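Local coordinates for protein peptidase S15/CocE/NonD (Thaumarchaeota archaeon SCGC AB-539-E09, PDB 4PF1) that acts as an aminopeptidase, apparently a serine peptidase of the S15 family with an alpha/beta hydrolase fold, which probably cleaves residues from the N termini of peptides, at residues Y69-R74 / Y103-G108; V63-P68 / A156-S161; R34-I39 / N48-I53; P40-V45 / D136-I141. One frame throughout, in Å; residues are numbered along the deposited sequence.

Contact 1 of 4, residues Y69-R74 / Y103-G108; sequences YHAERR and YQDVRG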
loop_
_atom_site.group_PDB
_atom_site.type_symbol
_atom_site.label_atom_id
_atom_site.label_comp_id
_atom_site.label_asym_id
_atom_site.label_seq_id
_atom_site.Cartn_x
_atom_site.Cartn_y
_atom_site.Cartn_z
ATOM N N TYR A 69 -21.051 19.885 15.313
ATOM C CA TYR A 69 -20.584 18.540 14.952
ATOM C C TYR A 69 -20.342 17.608 16.151
ATOM O O TYR A 69 -19.398 16.810 16.121
ATOM C CB TYR A 69 -19.303 18.621 14.087
ATOM C CG TYR A 69 -19.430 19.528 12.880
ATOM C CD1 TYR A 69 -20.400 19.298 11.908
ATOM C CD2 TYR A 69 -18.558 20.595 12.691
ATOM C CE1 TYR A 69 -20.529 20.134 10.802
ATOM C CE2 TYR A 69 -18.679 21.441 11.590
ATOM C CZ TYR A 69 -19.663 21.203 10.644
ATOM O OH TYR A 69 -19.786 22.027 9.553
ATOM N N HIS A 70 -21.237 17.647 17.163
ATOM C CA HIS A 70 -21.234 16.741 18.326
ATOM C C HIS A 70 -20.024 16.978 19.253
ATOM O O HIS A 70 -19.009 16.285 19.140
ATOM C CB HIS A 70 -21.280 15.262 17.854
ATOM C CG HIS A 70 -21.932 14.307 18.803
ATOM N ND1 HIS A 70 -22.386 14.709 20.049
ATOM C CD2 HIS A 70 -22.212 12.994 18.638
ATOM C CE1 HIS A 70 -22.906 13.628 20.605
ATOM N NE2 HIS A 70 -22.828 12.574 19.792
ATOM N N ALA A 71 -20.168 17.926 20.204
ATOM C CA ALA A 71 -19.135 18.282 21.188
ATOM C C ALA A 71 -18.626 17.054 21.958
ATOM O O ALA A 71 -17.433 16.976 22.247
ATOM C CB ALA A 71 -19.677 19.315 22.165
ATOM N N GLU A 72 -19.529 16.089 22.266
ATOM C CA GLU A 72 -19.192 14.859 22.985
ATOM C C GLU A 72 -18.320 13.920 22.125
ATOM O O GLU A 72 -17.548 13.138 22.680
ATOM C CB GLU A 72 -20.464 14.140 23.474
ATOM C CG GLU A 72 -20.850 14.531 24.892
ATOM C CD GLU A 72 -22.262 14.189 25.333
ATOM O OE1 GLU A 72 -22.578 12.983 25.449
ATOM O OE2 GLU A 72 -23.026 15.132 25.641
ATOM N N ARG A 73 -18.417 14.024 20.781
ATOM C CA ARG A 73 -17.586 13.228 19.875
ATOM C C ARG A 73 -16.295 13.983 19.528
ATOM O O ARG A 73 -15.242 13.357 19.446
ATOM C CB ARG A 73 -18.348 12.827 18.605
ATOM C CG ARG A 73 -17.709 11.629 17.887
ATOM C CD ARG A 73 -18.453 11.221 16.630
ATOM N NE ARG A 73 -18.300 12.201 15.554
ATOM C CZ ARG A 73 -19.314 12.824 14.963
ATOM N NH1 ARG A 73 -20.565 12.569 15.330
ATOM N NH2 ARG A 73 -19.088 13.701 13.994
ATOM N N ARG A 74 -16.366 15.329 19.371
ATOM C CA ARG A 74 -15.177 16.168 19.101
ATOM C C ARG A 74 -14.154 16.043 20.251
ATOM O O ARG A 74 -12.950 16.026 20.000
ATOM C CB ARG A 74 -15.562 17.652 18.898
ATOM C CG ARG A 74 -16.548 17.925 17.744
ATOM C CD ARG A 74 -15.896 18.002 16.378
ATOM N NE ARG A 74 -14.991 19.145 16.261
ATOM C CZ ARG A 74 -13.685 19.041 16.036
ATOM N NH1 ARG A 74 -13.124 17.846 15.878
ATOM N NH2 ARG A 74 -12.931 20.128 15.952
ATOM N N TYR A 103 -15.721 22.413 24.697
ATOM C CA TYR A 103 -16.475 22.228 23.457
ATOM C C TYR A 103 -17.950 22.297 23.765
ATOM O O TYR A 103 -18.424 21.614 24.680
ATOM C CB TYR A 103 -16.117 20.904 22.765
ATOM C CG TYR A 103 -14.941 21.028 21.826
ATOM C CD1 TYR A 103 -13.644 21.173 22.315
ATOM C CD2 TYR A 103 -15.122 21.028 20.446
ATOM C CE1 TYR A 103 -12.560 21.328 21.456
ATOM C CE2 TYR A 103 -14.042 21.156 19.575
ATOM C CZ TYR A 103 -12.763 21.312 20.085
ATOM O OH TYR A 103 -11.697 21.465 19.241
ATOM N N GLN A 104 -18.679 23.149 23.042
ATOM C CA GLN A 104 -20.100 23.323 23.291
ATOM C C GLN A 104 -20.914 23.064 22.040
ATOM O O GLN A 104 -20.561 23.555 20.965
ATOM C CB GLN A 104 -20.378 24.746 23.824
ATOM C CG GLN A 104 -21.854 25.022 24.134
ATOM C CD GLN A 104 -22.097 26.455 24.508
ATOM O OE1 GLN A 104 -22.015 27.365 23.674
ATOM N NE2 GLN A 104 -22.449 26.682 25.761
ATOM N N ASP A 105 -22.030 22.321 22.183
ATOM C CA ASP A 105 -22.960 22.120 21.078
ATOM C C ASP A 105 -23.692 23.432 20.843
ATOM O O ASP A 105 -24.232 24.006 21.798
ATOM C CB ASP A 105 -23.971 20.991 21.386
ATOM C CG ASP A 105 -23.421 19.573 21.366
ATOM O OD1 ASP A 105 -22.604 19.263 20.469
ATOM O OD2 ASP A 105 -23.884 18.748 22.184
ATOM N N VAL A 106 -23.663 23.950 19.601
ATOM C CA VAL A 106 -24.376 25.191 19.275
ATOM C C VAL A 106 -25.885 24.949 19.427
ATOM O O VAL A 106 -26.329 23.795 19.399
ATOM C CB VAL A 106 -24.028 25.760 17.869
ATOM C CG1 VAL A 106 -22.549 26.129 17.765
ATOM C CG2 VAL A 106 -24.438 24.800 16.753
ATOM N N ARG A 107 -26.664 26.029 19.594
ATOM C CA ARG A 107 -28.119 25.970 19.743
ATOM C C ARG A 107 -28.762 25.098 18.654
ATOM O O ARG A 107 -28.421 25.223 17.472
ATOM C CB ARG A 107 -28.705 27.394 19.707
ATOM C CG ARG A 107 -30.180 27.493 20.081
ATOM C CD ARG A 107 -30.676 28.924 19.973
ATOM N NE ARG A 107 -30.189 29.760 21.077
ATOM C CZ ARG A 107 -30.931 30.130 22.116
ATOM N NH1 ARG A 107 -30.410 30.885 23.075
ATOM N NH2 ARG A 107 -32.203 29.765 22.194
ATOM N N GLY A 108 -29.635 24.192 19.082
ATOM C CA GLY A 108 -30.392 23.312 18.199
ATOM C C GLY A 108 -29.690 22.070 17.685
ATOM O O GLY A 108 -30.284 21.320 16.904
HETATM O O HOH W 1 -22.944 20.128 18.148
HETATM O O HOH W 2 -22.810 16.323 22.248
#

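Contact 2 of 4, residues V63-P68 / A156-S161; sequences VLTRTP and AAIGGS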
loop_
_atom_site.group_PDB
_atom_site.type_symbol
_atom_site.label_atom_id
_atom_site.label_comp_id
_atom_site.label_asym_id
_atom_site.label_seq_id
_atom_site.Cartn_x
_atom_site.Cartn_y
_atom_site.Cartn_z
ATOM N N VAL A 63 -9.845 27.546 26.533
ATOM C CA VAL A 63 -9.866 27.599 25.074
ATOM C C VAL A 63 -11.224 26.992 24.617
ATOM O O VAL A 63 -11.488 25.810 24.847
ATOM C CB VAL A 63 -8.600 26.968 24.414
ATOM C CG1 VAL A 63 -8.421 25.497 24.779
ATOM C CG2 VAL A 63 -8.595 27.173 22.905
ATOM N N LEU A 64 -12.121 27.856 24.106
ATOM C CA LEU A 64 -13.498 27.507 23.750
ATOM C C LEU A 64 -13.699 27.279 22.249
ATOM O O LEU A 64 -13.238 28.067 21.426
ATOM C CB LEU A 64 -14.459 28.627 24.248
ATOM C CG LEU A 64 -15.949 28.554 23.826
ATOM C CD1 LEU A 64 -16.658 27.359 24.456
ATOM C CD2 LEU A 64 -16.676 29.832 24.179
ATOM N N THR A 65 -14.450 26.219 21.910
ATOM C CA THR A 65 -14.835 25.898 20.540
ATOM C C THR A 65 -16.332 25.567 20.533
ATOM O O THR A 65 -16.782 24.733 21.317
ATOM C CB THR A 65 -13.961 24.775 19.964
ATOM O OG1 THR A 65 -12.581 25.120 20.133
ATOM C CG2 THR A 65 -14.248 24.516 18.484
ATOM N N ARG A 66 -17.100 26.261 19.686
ATOM C CA ARG A 66 -18.550 26.084 19.582
ATOM C C ARG A 66 -18.848 25.386 18.257
ATOM O O ARG A 66 -18.494 25.902 17.194
ATOM C CB ARG A 66 -19.265 27.440 19.726
ATOM C CG ARG A 66 -18.821 28.199 20.996
ATOM C CD ARG A 66 -19.657 29.422 21.315
ATOM N NE ARG A 66 -21.040 29.065 21.627
ATOM C CZ ARG A 66 -22.066 29.275 20.811
ATOM N NH1 ARG A 66 -23.282 28.886 21.154
ATOM N NH2 ARG A 66 -21.880 29.873 19.640
ATOM N N THR A 67 -19.411 24.163 18.330
ATOM C CA THR A 67 -19.548 23.280 17.173
ATOM C C THR A 67 -20.969 22.741 16.893
ATOM O O THR A 67 -21.665 22.320 17.819
ATOM C CB THR A 67 -18.582 22.062 17.367
ATOM O OG1 THR A 67 -18.639 21.193 16.235
ATOM C CG2 THR A 67 -18.862 21.261 18.653
ATOM N N PRO A 68 -21.335 22.575 15.593
ATOM C CA PRO A 68 -22.577 21.859 15.269
ATOM C C PRO A 68 -22.271 20.376 14.944
ATOM O O PRO A 68 -23.099 19.701 14.329
ATOM C CB PRO A 68 -23.061 22.601 14.026
ATOM C CG PRO A 68 -21.753 22.973 13.307
ATOM C CD PRO A 68 -20.642 23.005 14.355
ATOM N N ALA A 156 -10.147 32.217 25.317
ATOM C CA ALA A 156 -9.845 32.386 23.901
ATOM C C ALA A 156 -10.726 31.452 23.093
ATOM O O ALA A 156 -11.032 30.353 23.555
ATOM C CB ALA A 156 -8.381 32.101 23.625
ATOM N N ALA A 157 -11.171 31.895 21.912
ATOM C CA ALA A 157 -12.003 31.072 21.042
ATOM C C ALA A 157 -11.231 30.676 19.793
ATOM O O ALA A 157 -10.642 31.535 19.134
ATOM C CB ALA A 157 -13.278 31.814 20.669
ATOM N N ILE A 158 -11.161 29.363 19.510
ATOM C CA ILE A 158 -10.458 28.836 18.337
ATOM C C ILE A 158 -11.359 27.810 17.624
ATOM O O ILE A 158 -12.293 27.276 18.235
ATOM C CB ILE A 158 -9.045 28.245 18.691
ATOM C CG1 ILE A 158 -9.134 26.820 19.295
ATOM C CG2 ILE A 158 -8.224 29.206 19.583
ATOM C CD1 ILE A 158 -7.786 26.048 19.365
ATOM N N GLY A 159 -11.080 27.562 16.348
ATOM C CA GLY A 159 -11.854 26.623 15.546
ATOM C C GLY A 159 -11.783 26.885 14.059
ATOM O O GLY A 159 -11.470 27.999 13.634
ATOM N N GLY A 160 -12.083 25.854 13.277
ATOM C CA GLY A 160 -12.072 25.926 11.822
ATOM C C GLY A 160 -13.426 25.700 11.180
ATOM O O GLY A 160 -14.283 25.027 11.759
ATOM N N SER A 161 -13.614 26.249 9.954
ATOM C CA SER A 161 -14.842 26.124 9.148
ATOM C C SER A 161 -16.057 26.729 9.893
ATOM O O SER A 161 -16.042 27.930 10.182
ATOM C CB SER A 161 -15.083 24.664 8.770
ATOM O OG SER A 161 -15.921 24.550 7.635
#

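Contact 3 of 4, residues R34-I39 / N48-I53; sequences RREEMI and NTIILI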
loop_
_atom_site.group_PDB
_atom_site.type_symbol
_atom_site.label_atom_id
_atom_site.label_comp_id
_atom_site.label_asym_id
_atom_site.label_seq_id
_atom_site.Cartn_x
_atom_site.Cartn_y
_atom_site.Cartn_z
ATOM N N ARG A 34 -13.662 15.381 33.216
ATOM C CA ARG A 34 -14.650 15.717 32.200
ATOM C C ARG A 34 -15.937 16.217 32.861
ATOM O O ARG A 34 -16.638 15.442 33.517
ATOM C CB ARG A 34 -14.919 14.493 31.303
ATOM C CG ARG A 34 -15.800 14.769 30.086
ATOM C CD ARG A 34 -16.056 13.499 29.291
ATOM N NE ARG A 34 -14.858 13.048 28.579
ATOM C CZ ARG A 34 -14.558 13.390 27.329
ATOM N NH1 ARG A 34 -15.375 14.170 26.632
ATOM N NH2 ARG A 34 -13.443 12.947 26.764
ATOM N N ARG A 35 -16.228 17.523 32.710
ATOM C CA ARG A 35 -17.434 18.149 33.258
ATOM C C ARG A 35 -18.448 18.404 32.148
ATOM O O ARG A 35 -18.149 19.119 31.190
ATOM C CB ARG A 35 -17.095 19.460 33.984
ATOM C CG ARG A 35 -16.900 19.297 35.481
ATOM C CD ARG A 35 -16.766 20.639 36.181
ATOM N NE ARG A 35 -18.053 21.328 36.309
ATOM C CZ ARG A 35 -18.260 22.385 37.091
ATOM N NH1 ARG A 35 -17.273 22.878 37.828
ATOM N NH2 ARG A 35 -19.458 22.949 37.147
ATOM N N GLU A 36 -19.640 17.801 32.266
ATOM C CA GLU A 36 -20.714 17.955 31.283
ATOM C C GLU A 36 -21.795 18.852 31.872
ATOM O O GLU A 36 -22.399 18.507 32.894
ATOM C CB GLU A 36 -21.274 16.588 30.862
ATOM C CG GLU A 36 -20.231 15.700 30.196
ATOM C CD GLU A 36 -20.716 14.334 29.752
ATOM O OE1 GLU A 36 -21.312 13.609 30.583
ATOM O OE2 GLU A 36 -20.441 13.962 28.589
ATOM N N GLU A 37 -21.979 20.043 31.283
ATOM C CA GLU A 37 -22.915 21.025 31.822
ATOM C C GLU A 37 -23.928 21.506 30.794
ATOM O O GLU A 37 -23.575 21.765 29.643
ATOM C CB GLU A 37 -22.149 22.238 32.391
ATOM C CG GLU A 37 -21.202 21.903 33.537
ATOM C CD GLU A 37 -21.844 21.614 34.882
ATOM O OE1 GLU A 37 -22.998 22.046 35.102
ATOM O OE2 GLU A 37 -21.177 20.979 35.728
ATOM N N MET A 38 -25.188 21.647 31.222
ATOM C CA MET A 38 -26.256 22.206 30.399
ATOM C C MET A 38 -26.438 23.662 30.839
ATOM O O MET A 38 -27.187 23.941 31.781
ATOM C CB MET A 38 -27.558 21.381 30.527
ATOM C CG MET A 38 -27.492 20.020 29.840
ATOM S SD MET A 38 -27.449 20.111 28.024
ATOM C CE MET A 38 -29.191 20.379 27.659
ATOM N N ILE A 39 -25.649 24.575 30.232
ATOM C CA ILE A 39 -25.636 25.992 30.602
ATOM C C ILE A 39 -26.897 26.699 30.080
ATOM O O ILE A 39 -27.140 26.709 28.869
ATOM C CB ILE A 39 -24.336 26.717 30.130
ATOM C CG1 ILE A 39 -23.068 26.034 30.702
ATOM C CG2 ILE A 39 -24.376 28.210 30.507
ATOM C CD1 ILE A 39 -21.741 26.522 30.088
ATOM N N ASN A 48 -25.433 22.223 25.589
ATOM C CA ASN A 48 -24.571 21.147 26.063
ATOM C C ASN A 48 -23.107 21.579 25.989
ATOM O O ASN A 48 -22.614 21.912 24.908
ATOM C CB ASN A 48 -24.815 19.869 25.262
ATOM C CG ASN A 48 -24.138 18.655 25.833
ATOM O OD1 ASN A 48 -24.024 18.488 27.056
ATOM N ND2 ASN A 48 -23.683 17.770 24.958
ATOM N N THR A 49 -22.431 21.627 27.151
ATOM C CA THR A 49 -21.062 22.126 27.244
ATOM C C THR A 49 -20.134 21.084 27.884
ATOM O O THR A 49 -20.363 20.652 29.015
ATOM C CB THR A 49 -21.055 23.457 28.011
ATOM O OG1 THR A 49 -22.149 24.262 27.557
ATOM C CG2 THR A 49 -19.761 24.220 27.844
ATOM N N ILE A 50 -19.075 20.703 27.155
ATOM C CA ILE A 50 -18.096 19.712 27.606
ATOM C C ILE A 50 -16.829 20.435 28.042
ATOM O O ILE A 50 -16.141 21.026 27.211
ATOM C CB ILE A 50 -17.815 18.641 26.501
ATOM C CG1 ILE A 50 -19.128 18.047 25.886
ATOM C CG2 ILE A 50 -16.845 17.548 26.987
ATOM C CD1 ILE A 50 -20.230 17.536 26.903
ATOM N N ILE A 51 -16.530 20.389 29.348
ATOM C CA ILE A 51 -15.379 21.068 29.943
ATOM C C ILE A 51 -14.305 20.039 30.346
ATOM O O ILE A 51 -14.565 19.156 31.170
ATOM C CB ILE A 51 -15.830 21.944 31.149
ATOM C CG1 ILE A 51 -16.992 22.890 30.754
ATOM C CG2 ILE A 51 -14.650 22.735 31.734
ATOM C CD1 ILE A 51 -18.050 23.095 31.842
ATOM N N LEU A 52 -13.107 20.160 29.757
ATOM C CA LEU A 52 -11.990 19.261 30.043
ATOM C C LEU A 52 -10.941 19.995 30.875
ATOM O O LEU A 52 -10.292 20.923 30.388
ATOM C CB LEU A 52 -11.375 18.694 28.743
ATOM C CG LEU A 52 -12.358 18.106 27.712
ATOM C CD1 LEU A 52 -11.656 17.804 26.415
ATOM C CD2 LEU A 52 -13.049 16.848 28.243
ATOM N N ILE A 53 -10.818 19.613 32.149
ATOM C CA ILE A 53 -9.882 20.255 33.064
ATOM C C ILE A 53 -8.708 19.314 33.347
ATOM O O ILE A 53 -8.924 18.214 33.856
ATOM C CB ILE A 53 -10.577 20.707 34.387
ATOM C CG1 ILE A 53 -11.955 21.362 34.119
ATOM C CG2 ILE A 53 -9.653 21.636 35.194
ATOM C CD1 ILE A 53 -12.955 21.235 35.257
#

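Contact 4 of 4, residues P40-V45 / D136-I141; sequences PMRDGV and DTYDTI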
loop_
_atom_site.group_PDB
_atom_site.type_symbol
_atom_site.label_atom_id
_atom_site.label_comp_id
_atom_site.label_asym_id
_atom_site.label_seq_id
_atom_site.Cartn_x
_atom_site.Cartn_y
_atom_site.Cartn_z
ATOM N N PRO A 40 -27.685 27.336 30.978
ATOM C CA PRO A 40 -28.877 28.056 30.511
ATOM C C PRO A 40 -28.518 29.414 29.915
ATOM O O PRO A 40 -27.769 30.186 30.523
ATOM C CB PRO A 40 -29.735 28.208 31.779
ATOM C CG PRO A 40 -28.935 27.599 32.908
ATOM C CD PRO A 40 -27.534 27.438 32.441
ATOM N N MET A 41 -29.067 29.710 28.724
ATOM C CA MET A 41 -28.868 30.997 28.058
ATOM C C MET A 41 -29.849 32.025 28.645
ATOM O O MET A 41 -30.664 31.663 29.499
ATOM C CB MET A 41 -29.039 30.853 26.527
ATOM C CG MET A 41 -28.069 29.849 25.888
ATOM S SD MET A 41 -26.328 30.336 26.007
ATOM C CE MET A 41 -25.756 29.223 27.218
ATOM N N ARG A 42 -29.767 33.301 28.203
ATOM C CA ARG A 42 -30.626 34.394 28.702
ATOM C C ARG A 42 -32.135 34.160 28.424
ATOM O O ARG A 42 -32.977 34.810 29.056
ATOM C CB ARG A 42 -30.184 35.753 28.124
ATOM C CG ARG A 42 -30.221 35.829 26.595
ATOM C CD ARG A 42 -29.536 37.074 26.082
ATOM N NE ARG A 42 -28.100 37.073 26.363
ATOM C CZ ARG A 42 -27.307 38.122 26.187
ATOM N NH1 ARG A 42 -26.015 38.037 26.467
ATOM N NH2 ARG A 42 -27.800 39.265 25.730
ATOM N N ASP A 43 -32.467 33.244 27.488
ATOM C CA ASP A 43 -33.859 32.929 27.167
ATOM C C ASP A 43 -34.302 31.595 27.825
ATOM O O ASP A 43 -35.428 31.144 27.607
ATOM C CB ASP A 43 -34.081 32.910 25.638
ATOM C CG ASP A 43 -33.374 31.800 24.882
ATOM O OD1 ASP A 43 -32.332 31.303 25.380
ATOM O OD2 ASP A 43 -33.831 31.460 23.770
ATOM N N GLY A 44 -33.422 31.007 28.641
ATOM C CA GLY A 44 -33.708 29.770 29.361
ATOM C C GLY A 44 -33.292 28.496 28.646
ATOM O O GLY A 44 -33.209 27.436 29.273
ATOM N N VAL A 45 -33.035 28.586 27.329
ATOM C CA VAL A 45 -32.610 27.450 26.498
ATOM C C VAL A 45 -31.200 26.995 26.945
ATOM O O VAL A 45 -30.316 27.830 27.118
ATOM C CB VAL A 45 -32.676 27.822 24.994
ATOM C CG1 VAL A 45 -32.100 26.719 24.116
ATOM C CG2 VAL A 45 -34.111 28.145 24.580
ATOM N N ASP A 136 -25.243 33.928 22.922
ATOM C CA ASP A 136 -25.053 32.591 23.485
ATOM C C ASP A 136 -23.609 32.426 23.983
ATOM O O ASP A 136 -23.400 31.878 25.068
ATOM C CB ASP A 136 -25.409 31.499 22.453
ATOM C CG ASP A 136 -26.907 31.240 22.282
ATOM O OD1 ASP A 136 -27.708 31.809 23.063
ATOM O OD2 ASP A 136 -27.272 30.446 21.390
ATOM N N THR A 137 -22.627 32.972 23.225
ATOM C CA THR A 137 -21.203 32.959 23.593
ATOM C C THR A 137 -20.983 33.761 24.877
ATOM O O THR A 137 -20.270 33.290 25.767
ATOM C CB THR A 137 -20.343 33.515 22.450
ATOM O OG1 THR A 137 -20.478 32.667 21.314
ATOM C CG2 THR A 137 -18.876 33.639 22.826
ATOM N N TYR A 138 -21.590 34.977 24.965
ATOM C CA TYR A 138 -21.475 35.842 26.146
ATOM C C TYR A 138 -21.979 35.117 27.402
ATOM O O TYR A 138 -21.323 35.178 28.443
ATOM C CB TYR A 138 -22.244 37.173 25.948
ATOM C CG TYR A 138 -22.085 38.138 27.105
ATOM C CD1 TYR A 138 -22.894 38.044 28.236
ATOM C CD2 TYR A 138 -21.115 39.133 27.079
ATOM C CE1 TYR A 138 -22.723 38.899 29.322
ATOM C CE2 TYR A 138 -20.945 40.007 28.154
ATOM C CZ TYR A 138 -21.751 39.884 29.274
ATOM O OH TYR A 138 -21.582 40.732 30.340
ATOM N N ASP A 139 -23.149 34.444 27.301
ATOM C CA ASP A 139 -23.760 33.718 28.420
ATOM C C ASP A 139 -22.936 32.473 28.787
ATOM O O ASP A 139 -22.880 32.105 29.962
ATOM C CB ASP A 139 -25.216 33.338 28.092
ATOM C CG ASP A 139 -26.108 34.521 27.741
ATOM O OD1 ASP A 139 -25.783 35.659 28.154
ATOM O OD2 ASP A 139 -27.124 34.310 27.044
ATOM N N THR A 140 -22.266 31.859 27.788
ATOM C CA THR A 140 -21.398 30.692 27.982
ATOM C C THR A 140 -20.102 31.104 28.709
ATOM O O THR A 140 -19.740 30.465 29.698
ATOM C CB THR A 140 -21.107 30.001 26.632
ATOM O OG1 THR A 140 -22.329 29.481 26.109
ATOM C CG2 THR A 140 -20.080 28.872 26.751
ATOM N N ILE A 141 -19.415 32.172 28.225
ATOM C CA ILE A 141 -18.156 32.651 28.818
ATOM C C ILE A 141 -18.394 33.114 30.270
ATOM O O ILE A 141 -17.580 32.805 31.145
ATOM C CB ILE A 141 -17.476 33.761 27.954
ATOM C CG1 ILE A 141 -17.037 33.205 26.576
ATOM C CG2 ILE A 141 -16.275 34.384 28.693
ATOM C CD1 ILE A 141 -16.540 34.270 25.559
#

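Contact 1 of 4, residues Y69-R74 / Y103-G108
Ala71 sits against Tyr103 and Asp105 where the short helix 71-74 starts beside strand 100-105 of the alpha/beta hydrolase sheet. His70 holds the N-cap position. The tight part is the buried methyl and N-H of Ala71 against Tyr103 and Asp105. The methyl of Ala71 meets Tyr103 CB at 3.9 Å and also lies close to the backbone of Gln104. Next to it, the N-H of Ala71 points almost straight at Asp105 OD1, with N to OD1 2.8 Å and an angle of 175° at the hydrogen. It arrives on the syn side of that oxygen, though clearly out of the carboxylate plane. An acceptor is thus given to an N-H of the first helical turn. The looser side is that of the partly exposed His70, Glu72 and Arg74. Each carboxylate oxygen also takes a water. The one on OD1 is shared with His70 N. The other donates to Asp105 OD2 at 2.7 Å, accepts from Glu72 N at 3.3 Å and lies 2.8 Å from His70 ND1, near the imidazole plane. OD2 is also bonded to Asn48 of the neighbouring strand. An alanine in place of Asp105 would probably leave the Ala71 N-H without its direct acceptor, and Asn48 and the two bridging waters without their carboxylate. At the far end of the helix, Arg74 CB packs on Tyr103 CD2 at 3.7 Å. The Arg74 chain bends twice beyond CB, and its guanidinium stands 87° to the phenol ring. The polar ends go to others: Arg74 NE to Glu163 and Tyr103 OH to Asn91. Arg74 NH2 comes no nearer to Tyr103 OH than 3.8 Å.

Contact 2 of 4, residues V63-P68 / A156-S161
The flat groups joining Thr65 and Leu64 to Ile158 and Ala156 are peptide carbonyls. Over one face of the Ile158 carbonyl stands the hydroxyl of Thr65, which donates to its oxygen, OG1 to O 2.9 Å, from 43° above the plane. The Leu64 carbonyl is met by Ile158 N at 3.1 Å, moderately tilted from its plane. The Ala156 carbonyl receives Leu64 N at 2.8 Å, nearly end-on to the oxygen. This is parallel pairing, Val63 with Ala156 and Leu64 with Ala157. The two short strands diverge at 47°. Beyond Leu64 the backbone bonding stops, and the Thr65 hydroxyl makes the last link. Val63 and Ile158 carry the apolar part. Ile158 CG1 takes the crowded position between backbone N and carbonyl carbon (chi1 79°), and Val63 CG2 lies 3.7 Å from it. Gly159 CA lies near Thr65 CG2. A CB here would press on that methyl and, at this backbone shape, on the Ile158 oxygen. The strand then runs into Ser161, whose positive phi and place before helix 162-169 match the nucleophile elbow of the fold. Ser161 OG is hydrogen-bonded to His328 NE2, consistent with a catalytic triad that may be completed by Asp295. Strand 60-67 is flanked by 100-105, and strand 154-160 by 178-184. Leu64 faces Ile141 of helix 133-147, while Ile158 touches Val182 of strand 178-184 and Met90 of a loop.

Contact 3 of 4, residues R34-I39 / N48-I53
Arg34 and Leu52 lie side by side and point the same way from a beta hairpin of strands 32-40 and 46-54. Arg34 CG, anti to the backbone N (chi1 -172°), is thereby placed 3.9 Å from Leu52 CD2, and the chain bends beyond it at chi3. Leu52 CD2 sits 3.8 Å above the guanidinium plane, over its centre. Arg34 NH2 bonds to Thr75 O. Glu36 and Ile50 also lie side by side, pointing the same way, with Glu36 CG 3.8 Å from Ile50 CD1. Met38 turns at chi2 (-70°), which brings SD to 3.6 Å from Asn48 CA. The opposite face carries Arg35, Glu37, Thr49 and Ile51. Here Glu37 crosses Ile51 at a slant, CG to CD1 3.8 Å. Arg35 grips Glu37 side-on, both nitrogens going to one oxygen: NE at 3.2 Å and NH2 at 3.0 Å from OE2. OE2 lies near the guanidinium plane, but the two donors reach it from the same face of the carboxylate. An alanine at Arg35 would probably leave Glu37 OE2 without this pair of donors, its carboxylate freer to turn, and Ile53 CD1 without its neighbour CD. Four backbone bonds join Arg35 to Ile51 and Glu37 to Thr49. Strand 32-40 is one of the two edge strands of its sheet within this chain. Trp143 of helix 133-147 covers Arg35, Glu37 and Ile39, helix 71-74 touches Ile50, and strand 100-105 flanks 46-54.

Contact 4 of 4, residues P40-V45 / D136-I141
Arg42 and Met41 reach Asp139 and Asp136 from a type I beta turn, Met41 to Gly44, in the loop that links the hairpin strands 32-40 and 46-54. Their target is helix 133-147, which packs on the sheet of the alpha/beta hydrolase fold. Ionic contacts come first. Arg42 holds the Asp139 carboxylate side-on, one nitrogen to each oxygen. NE donates to OD2 at 3.0 Å, on the syn lone pair of that oxygen, which lies in the guanidinium plane. NH1 lies 2.9 Å from OD1. The guanidinium and carboxylate planes are 34° apart, so the grip is twisted. Arg42 CG, set between backbone N and carbonyl carbon (chi1 59°), also lies against Asp139 OD2. A hydrogen bond from the turn backbone adds to this pair: Arg42 N gives to the same OD2 at 3.1 Å, from above the carboxylate plane. With NH1 on OD1 and two donors on OD2, the carboxylate is likely to be held against turning. Among the packing contacts, Arg42 NH1 meets Tyr138 CD1 at 3.6 Å, the guanidinium and ring planes standing 86° apart. Met41 bends at chi2 and chi3 and crosses Asp136 at about a right angle, with SD 3.4 Å from Asp136 O. Its CG touches Asp136 OD1 at 3.5 Å. Asp136 OD1 itself is in a salt bridge with Arg107. Met41 CE ends 3.6 Å from Thr140 OG1. That hydroxyl donates to Asp136 O at 2.8 Å, from the face of the carbonyl opposite to Thr140 N.

From the N terminus, contact 3 closes first, joining the two strands of the hairpin. Contact 4 starts inside the hairpin loop and reaches forward to helix 133-147, so it crosses contact 3. Contact 2 opens with strand 60-67 and closes at strand 154-160, after the helix, and crosses contact 4. Contact 1 is nested inside the loops of both contact 2 and contact 4, and follows contact 3 in series. Strand 100-105 of contact 1 lies between 46-54 and 60-67, bonding to Ile50 and Thr67, and so links contacts 3 and 2 in one sheet. Gln104 and Arg107 tie contact 1 to Thr140 and Asp43 of contact 4.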